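Local coordinates for Cys-Gly metallodipeptidase DUG1 (Saccharomyces cerevisiae, PDB 4G1P), which hydrolyses dipeptides with high specificity for Cys-Gly and serves as the catalytic component of the complex that degrades glutathione, at residues 169-172 with 173-177. Residues are numbered along the deposited sequence; the frame is centred on the assembly and turned at random.
Sequences GMEE and SGSLK. With ZN (zinc ion), chain B; GLY (glycine), chain D.
The CE methyl at the end of Met-170 meets the CD1 methyl of Leu-176 at 3.6 Å in the loop joining strand 162-168 to helix 178-185, a loop that brings one zinc ligand to the active site of this M20 peptidase. A type I beta turn over Met-170 to Ser-173 shapes it: the carbonyl O of Met-170 accepts from Ser-173 N at 2.9 Å and from Ser-175 N at 2.7 Å, the two donors approaching from opposite faces of the carbonyl plane. On the packed side the flexible methionine chain, bent at chi2 (-63°) and chi3 (-80°), also curls CE against Ser-173 CB, while Leu-80 and Pro-81 touch Met-170. The short Ser-173 and Ser-175 side chains hydrogen-bond through OG to Ser-33 and Glu-168, Ser-175 OG resting against Glu-171 CA. The looser side is hydrated: one water donates to Glu-171 O and accepts from Gly-174 N, where a CB would press on Ser-173 O and crowd Leu-176 CD2. The turn's two central residues carry active-site carboxylates, their backbone N atoms hydrogen-bonded to Asp-104. Glu-171, probably the proton acceptor, sets OE2 3.1 Å from O of the bound glycine; a glutamine here would probably cost the site this carboxylate, and with it the likely general base. Glu-172 completes a zinc site with Asp-137 and His-450, its OE1 also bonded to Gln-106 and its OE2 2.1 Å from the zinc ion.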
loop_
_atom_site.group_PDB
_atom_site.type_symbol
_atom_site.label_atom_id
_atom_site.label_comp_id
_atom_site.label_asym_id
_atom_site.label_seq_id
_atom_site.Cartn_x
_atom_site.Cartn_y
_atom_site.Cartn_z
ATOM N N GLY A 169 -5.357 -8.617 -24.441
ATOM C CA GLY A 169 -4.400 -7.902 -23.614
ATOM C C GLY A 169 -5.026 -7.333 -22.347
ATOM O O GLY A 169 -4.562 -6.325 -21.802
ATOM N N MET A 170 -6.082 -7.985 -21.869
ATOM C CA MET A 170 -6.715 -7.576 -20.625
ATOM C C MET A 170 -6.889 -8.750 -19.670
ATOM O O MET A 170 -7.684 -8.674 -18.734
ATOM C CB MET A 170 -8.080 -6.922 -20.886
ATOM C CG MET A 170 -8.025 -5.462 -21.334
ATOM S SD MET A 170 -7.309 -4.352 -20.104
ATOM C CE MET A 170 -8.680 -4.097 -18.997
ATOM N N GLU A 171 -6.155 -9.837 -19.893
ATOM C CA GLU A 171 -6.371 -11.032 -19.074
ATOM C C GLU A 171 -6.042 -10.789 -17.606
ATOM O O GLU A 171 -6.732 -11.290 -16.725
ATOM C CB GLU A 171 -5.587 -12.229 -19.605
ATOM C CG GLU A 171 -6.150 -13.587 -19.207
ATOM C CD GLU A 171 -5.510 -14.178 -17.947
ATOM O OE1 GLU A 171 -4.676 -13.497 -17.302
ATOM O OE2 GLU A 171 -5.850 -15.337 -17.601
ATOM N N GLU A 172 -5.004 -10.003 -17.351
ATOM C CA GLU A 172 -4.598 -9.721 -15.979
ATOM C C GLU A 172 -5.454 -8.609 -15.364
ATOM O O GLU A 172 -5.205 -8.174 -14.241
ATOM C CB GLU A 172 -3.105 -9.355 -15.915
ATOM C CG GLU A 172 -2.159 -10.376 -16.540
ATOM C CD GLU A 172 -1.983 -11.626 -15.680
ATOM O OE1 GLU A 172 -2.594 -11.704 -14.593
ATOM O OE2 GLU A 172 -1.233 -12.537 -16.091
ATOM N N SER A 173 -6.463 -8.169 -16.107
ATOM C CA SER A 173 -7.326 -7.075 -15.689
ATOM C C SER A 173 -8.800 -7.380 -15.997
ATOM O O SER A 173 -9.546 -6.519 -16.482
ATOM C CB SER A 173 -6.898 -5.772 -16.375
ATOM O OG SER A 173 -5.523 -5.498 -16.153
ATOM N N GLY A 174 -9.208 -8.621 -15.731
ATOM C CA GLY A 174 -10.600 -9.016 -15.868
ATOM C C GLY A 174 -11.075 -9.457 -17.243
ATOM O O GLY A 174 -12.250 -9.774 -17.395
ATOM N N SER A 175 -10.188 -9.483 -18.237
ATOM C CA SER A 175 -10.560 -9.872 -19.606
ATOM C C SER A 175 -11.775 -9.105 -20.096
ATOM O O SER A 175 -12.673 -9.676 -20.703
ATOM C CB SER A 175 -10.836 -11.375 -19.701
ATOM O OG SER A 175 -9.669 -12.130 -19.410
ATOM N N LEU A 176 -11.788 -7.807 -19.818
ATOM C CA LEU A 176 -12.932 -6.946 -20.100
ATOM C C LEU A 176 -13.392 -6.999 -21.546
ATOM O O LEU A 176 -12.588 -6.849 -22.463
ATOM C CB LEU A 176 -12.609 -5.488 -19.728
ATOM C CG LEU A 176 -12.260 -5.237 -18.259
ATOM C CD1 LEU A 176 -12.097 -3.745 -17.915
ATOM C CD2 LEU A 176 -13.280 -5.884 -17.370
ATOM N N LYS A 177 -14.695 -7.210 -21.726
ATOM C CA LYS A 177 -15.371 -7.081 -23.021
ATOM C C LYS A 177 -15.087 -8.223 -24.010
ATOM O O LYS A 177 -15.721 -8.305 -25.059
ATOM C CB LYS A 177 -15.067 -5.716 -23.659
ATOM C CG LYS A 177 -15.360 -4.536 -22.759
ATOM C CD LYS A 177 -16.792 -4.071 -22.896
ATOM C CE LYS A 177 -17.014 -3.360 -24.222
ATOM N NZ LYS A 177 -18.463 -3.143 -24.510
HETATM ZN ZN ZN B . -1.607 -14.109 -14.789
HETATM N N GLY D . -2.990 -16.091 -13.860
HETATM C CA GLY D . -3.700 -15.209 -14.766
HETATM C C GLY D . -5.016 -14.930 -14.094
HETATM O O GLY D . -6.055 -15.452 -14.488
HETATM O O HOH W 1 -7.744 -10.508 -14.259
#